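Local coordinates for protein hydrogenase-specific maturation endopeptidase (Thermococcus kodakarensis, PDB 5IJA) that probably acts as an endopeptidase that takes part in the maturation of [NiFe] hydrogenase, at residues 2-6 / 43-49. Numbering follows the deposited sequence.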
ATOM      1  N   ARG A   2     -10.619   9.846 -10.283  1.00 52.12           N
ATOM      2  CA  ARG A   2      -9.635   8.935 -10.851  1.00 44.29           C
ATOM      3  C   ARG A   2      -8.706   8.490  -9.752  1.00 42.41           C
ATOM      4  O   ARG A   2      -8.181   9.318  -9.019  1.00 40.58           O
ATOM      5  CB  ARG A   2      -8.846   9.596 -11.973  1.00 47.50           C
ATOM      6  CG  ARG A   2      -9.596   9.655 -13.287  1.00 50.89           C
ATOM      7  CD  ARG A   2      -8.791  10.379 -14.340  1.00 50.69           C
ATOM      8  NE  ARG A   2      -8.368  11.704 -13.898  1.00 53.62           N
ATOM      9  CZ  ARG A   2      -7.100  12.089 -13.817  1.00 46.05           C
ATOM     10  NH1 ARG A   2      -6.126  11.243 -14.150  1.00 48.00           N
ATOM     11  NH2 ARG A   2      -6.803  13.316 -13.408  1.00 49.48           N
ATOM     12  N   VAL A   3      -8.504   7.185  -9.649  1.00 38.25           N
ATOM     13  CA  VAL A   3      -7.807   6.597  -8.509  1.00 31.86           C
ATOM     14  C   VAL A   3      -6.508   5.947  -8.939  1.00 31.62           C
ATOM     15  O   VAL A   3      -6.452   5.275  -9.968  1.00 35.48           O
ATOM     16  CB  VAL A   3      -8.726   5.565  -7.788  1.00 35.35           C
ATOM     17  CG1 VAL A   3      -8.082   5.047  -6.508  1.00 34.89           C
ATOM     18  CG2 VAL A   3     -10.083   6.203  -7.471  1.00 40.39           C
ATOM     19  N   LEU A   4      -5.436   6.193  -8.185  1.00 30.06           N
ATOM     20  CA  LEU A   4      -4.157   5.527  -8.438  1.00 30.00           C
ATOM     21  C   LEU A   4      -3.817   4.608  -7.273  1.00 32.21           C
ATOM     22  O   LEU A   4      -3.922   5.011  -6.119  1.00 30.47           O
ATOM     23  CB  LEU A   4      -3.038   6.550  -8.642  1.00 29.52           C
ATOM     24  CG  LEU A   4      -1.586   6.060  -8.709  1.00 28.07           C
ATOM     25  CD1 LEU A   4      -1.341   5.067  -9.850  1.00 31.63           C
ATOM     26  CD2 LEU A   4      -0.656   7.237  -8.840  1.00 28.97           C
ATOM     27  N   ILE A   5      -3.433   3.374  -7.572  1.00 31.33           N
ATOM     28  CA  ILE A   5      -3.059   2.423  -6.525  1.00 28.40           C
ATOM     29  C   ILE A   5      -1.543   2.299  -6.475  1.00 30.39           C
ATOM     30  O   ILE A   5      -0.910   2.106  -7.502  1.00 32.09           O
ATOM     31  CB  ILE A   5      -3.718   1.060  -6.773  1.00 32.04           C
ATOM     32  CG1 ILE A   5      -5.246   1.200  -6.639  1.00 33.86           C
ATOM     33  CG2 ILE A   5      -3.165   0.010  -5.832  1.00 28.94           C
ATOM     34  CD1 ILE A   5      -6.014   0.039  -7.200  1.00 41.88           C
ATOM     35  N   LEU A   6      -0.964   2.471  -5.288  1.00 25.31           N
ATOM     36  CA  LEU A   6       0.471   2.322  -5.087  1.00 30.49           C
ATOM     37  C   LEU A   6       0.736   1.049  -4.305  1.00 30.55           C
ATOM     38  O   LEU A   6       0.346   0.951  -3.153  1.00 31.15           O
ATOM     39  CB  LEU A   6       1.053   3.511  -4.325  1.00 31.03           C
ATOM     40  CG  LEU A   6       0.814   4.902  -4.898  1.00 33.95           C
ATOM     41  CD1 LEU A   6       1.572   5.932  -4.066  1.00 28.78           C
ATOM     42  CD2 LEU A   6       1.219   4.946  -6.360  1.00 26.87           C
ATOM     43  N   LEU A  43       6.982   7.287  -8.643  1.00 28.59           N
ATOM     44  CA  LEU A  43       5.743   7.993  -8.829  1.00 32.24           C
ATOM     45  C   LEU A  43       5.916   9.259  -9.675  1.00 30.06           C
ATOM     46  O   LEU A  43       4.967   9.722 -10.307  1.00 31.45           O
ATOM     47  CB  LEU A  43       5.161   8.340  -7.459  1.00 30.02           C
ATOM     48  CG  LEU A  43       3.833   9.093  -7.399  1.00 27.11           C
ATOM     49  CD1 LEU A  43       2.691   8.352  -8.064  1.00 29.26           C
ATOM     50  CD2 LEU A  43       3.535   9.332  -5.944  1.00 26.73           C
ATOM     51  N   ALA A  44       7.107   9.848  -9.642  1.00 32.70           N
ATOM     52  CA  ALA A  44       7.343  11.073 -10.406  1.00 37.78           C
ATOM     53  C   ALA A  44       6.962  10.895 -11.876  1.00 45.64           C
ATOM     54  O   ALA A  44       6.271  11.737 -12.465  1.00 44.54           O
ATOM     55  CB  ALA A  44       8.802  11.501 -10.279  1.00 40.05           C
ATOM     56  N   ASN A  45       7.371   9.769 -12.448  1.00 39.99           N
ATOM     57  CA  ASN A  45       7.106   9.491 -13.852  1.00 47.73           C
ATOM     58  C   ASN A  45       5.685   9.010 -14.142  1.00 47.97           C
ATOM     59  O   ASN A  45       5.264   8.959 -15.302  1.00 48.02           O
ATOM     60  CB  ASN A  45       8.104   8.452 -14.370  1.00 50.17           C
ATOM     61  CG  ASN A  45       9.514   8.986 -14.428  1.00 56.67           C
ATOM     62  OD1 ASN A  45       9.732  10.127 -14.835  1.00 56.90           O
ATOM     63  ND2 ASN A  45      10.482   8.171 -14.021  1.00 55.33           N
ATOM     64  N   HIS A  46       4.939   8.662 -13.102  1.00 40.57           N
ATOM     65  CA  HIS A  46       3.677   7.965 -13.308  1.00 31.68           C
ATOM     66  C   HIS A  46       2.428   8.793 -12.976  1.00 38.84           C
ATOM     67  O   HIS A  46       1.381   8.641 -13.609  1.00 37.67           O
ATOM     68  CB  HIS A  46       3.670   6.682 -12.475  1.00 35.83           C
ATOM     69  CG  HIS A  46       2.495   5.792 -12.748  1.00 39.75           C
ATOM     70  ND1 HIS A  46       2.492   4.847 -13.752  1.00 40.73           N
ATOM     71  CD2 HIS A  46       1.280   5.713 -12.155  1.00 38.81           C
ATOM     72  CE1 HIS A  46       1.331   4.217 -13.760  1.00 37.94           C
ATOM     73  NE2 HIS A  46       0.574   4.729 -12.807  1.00 39.73           N
ATOM     74  N   TYR A  47       2.527   9.641 -11.961  1.00 35.28           N
ATOM     75  CA  TYR A  47       1.360  10.372 -11.471  1.00 33.04           C
ATOM     76  C   TYR A  47       0.738  11.234 -12.566  1.00 36.38           C
ATOM     77  O   TYR A  47       1.452  11.899 -13.316  1.00 38.42           O
ATOM     78  CB  TYR A  47       1.742  11.252 -10.282  1.00 32.09           C
ATOM     79  CG  TYR A  47       0.545  11.971  -9.688  1.00 33.68           C
ATOM     80  CD1 TYR A  47      -0.489  11.259  -9.095  1.00 33.89           C
ATOM     81  CD2 TYR A  47       0.464  13.358  -9.702  1.00 32.96           C
ATOM     82  CE1 TYR A  47      -1.591  11.904  -8.559  1.00 32.04           C
ATOM     83  CE2 TYR A  47      -0.635  14.015  -9.168  1.00 29.40           C
ATOM     84  CZ  TYR A  47      -1.651  13.285  -8.591  1.00 31.47           C
ATOM     85  OH  TYR A  47      -2.742  13.929  -8.052  1.00 30.92           O
ATOM     86  N   ASN A  48      -0.588  11.217 -12.650  1.00 32.73           N
ATOM     87  CA  ASN A  48      -1.309  11.955 -13.685  1.00 38.73           C
ATOM     88  C   ASN A  48      -2.506  12.717 -13.126  1.00 41.47           C
ATOM     89  O   ASN A  48      -3.565  12.797 -13.758  1.00 37.87           O
ATOM     90  CB  ASN A  48      -1.766  10.994 -14.790  1.00 41.71           C
ATOM     91  CG  ASN A  48      -2.253  11.718 -16.046  1.00 50.82           C
ATOM     92  OD1 ASN A  48      -1.706  12.750 -16.440  1.00 42.52           O
ATOM     93  ND2 ASN A  48      -3.294  11.180 -16.668  1.00 48.93           N
ATOM     94  N   GLY A  49      -2.353  13.262 -11.923  1.00 35.97           N
ATOM     95  CA  GLY A  49      -3.387  14.118 -11.348  1.00 35.46           C
ATOM     96  C   GLY A  49      -4.524  13.393 -10.646  1.00 33.88           C
ATOM     97  O   GLY A  49      -5.555  14.003 -10.322  1.00 35.62           O
TER
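Start with Leu4, whose isobutyl end packs from the first strand against Leu43, His46 and Tyr47 of 43-49. Its CD2 makes apolar contacts, 3.6 Å from Leu43 CD1 and 4.0 Å from Tyr47 CD1 at the edge of the phenol ring, while its CD1 makes a van der Waals touch on the imidazole edge, 3.5 Å from His46 NE2. That NE2 has its hydrogen bond with Asn32, and Tyr47 OH its own with the carbonyl of Glu50. The bend is held by Leu43 O, which accepts from His46 N at 3.0 Å and Tyr47 N at 2.9 Å. In this alpha/beta fold, strand 3-8 runs between parallel strands 33-37 and 52-59; the loop 43-49 belongs to the connection joining those two neighbours, so it packs against one face of the sheet; Leu107 of helix 105-109 also touches Leu43 and Tyr47. Deeper along the strand, Leu6 CD2 reaches Leu43 CD1 at 4.1 Å. Towards solvent, Arg2 clamps one carbonyl with both terminal guanidinium nitrogens: NH1 donates to Asn48 O at 3.0 Å and NH2 to the same Asn48 O at 3.3 Å.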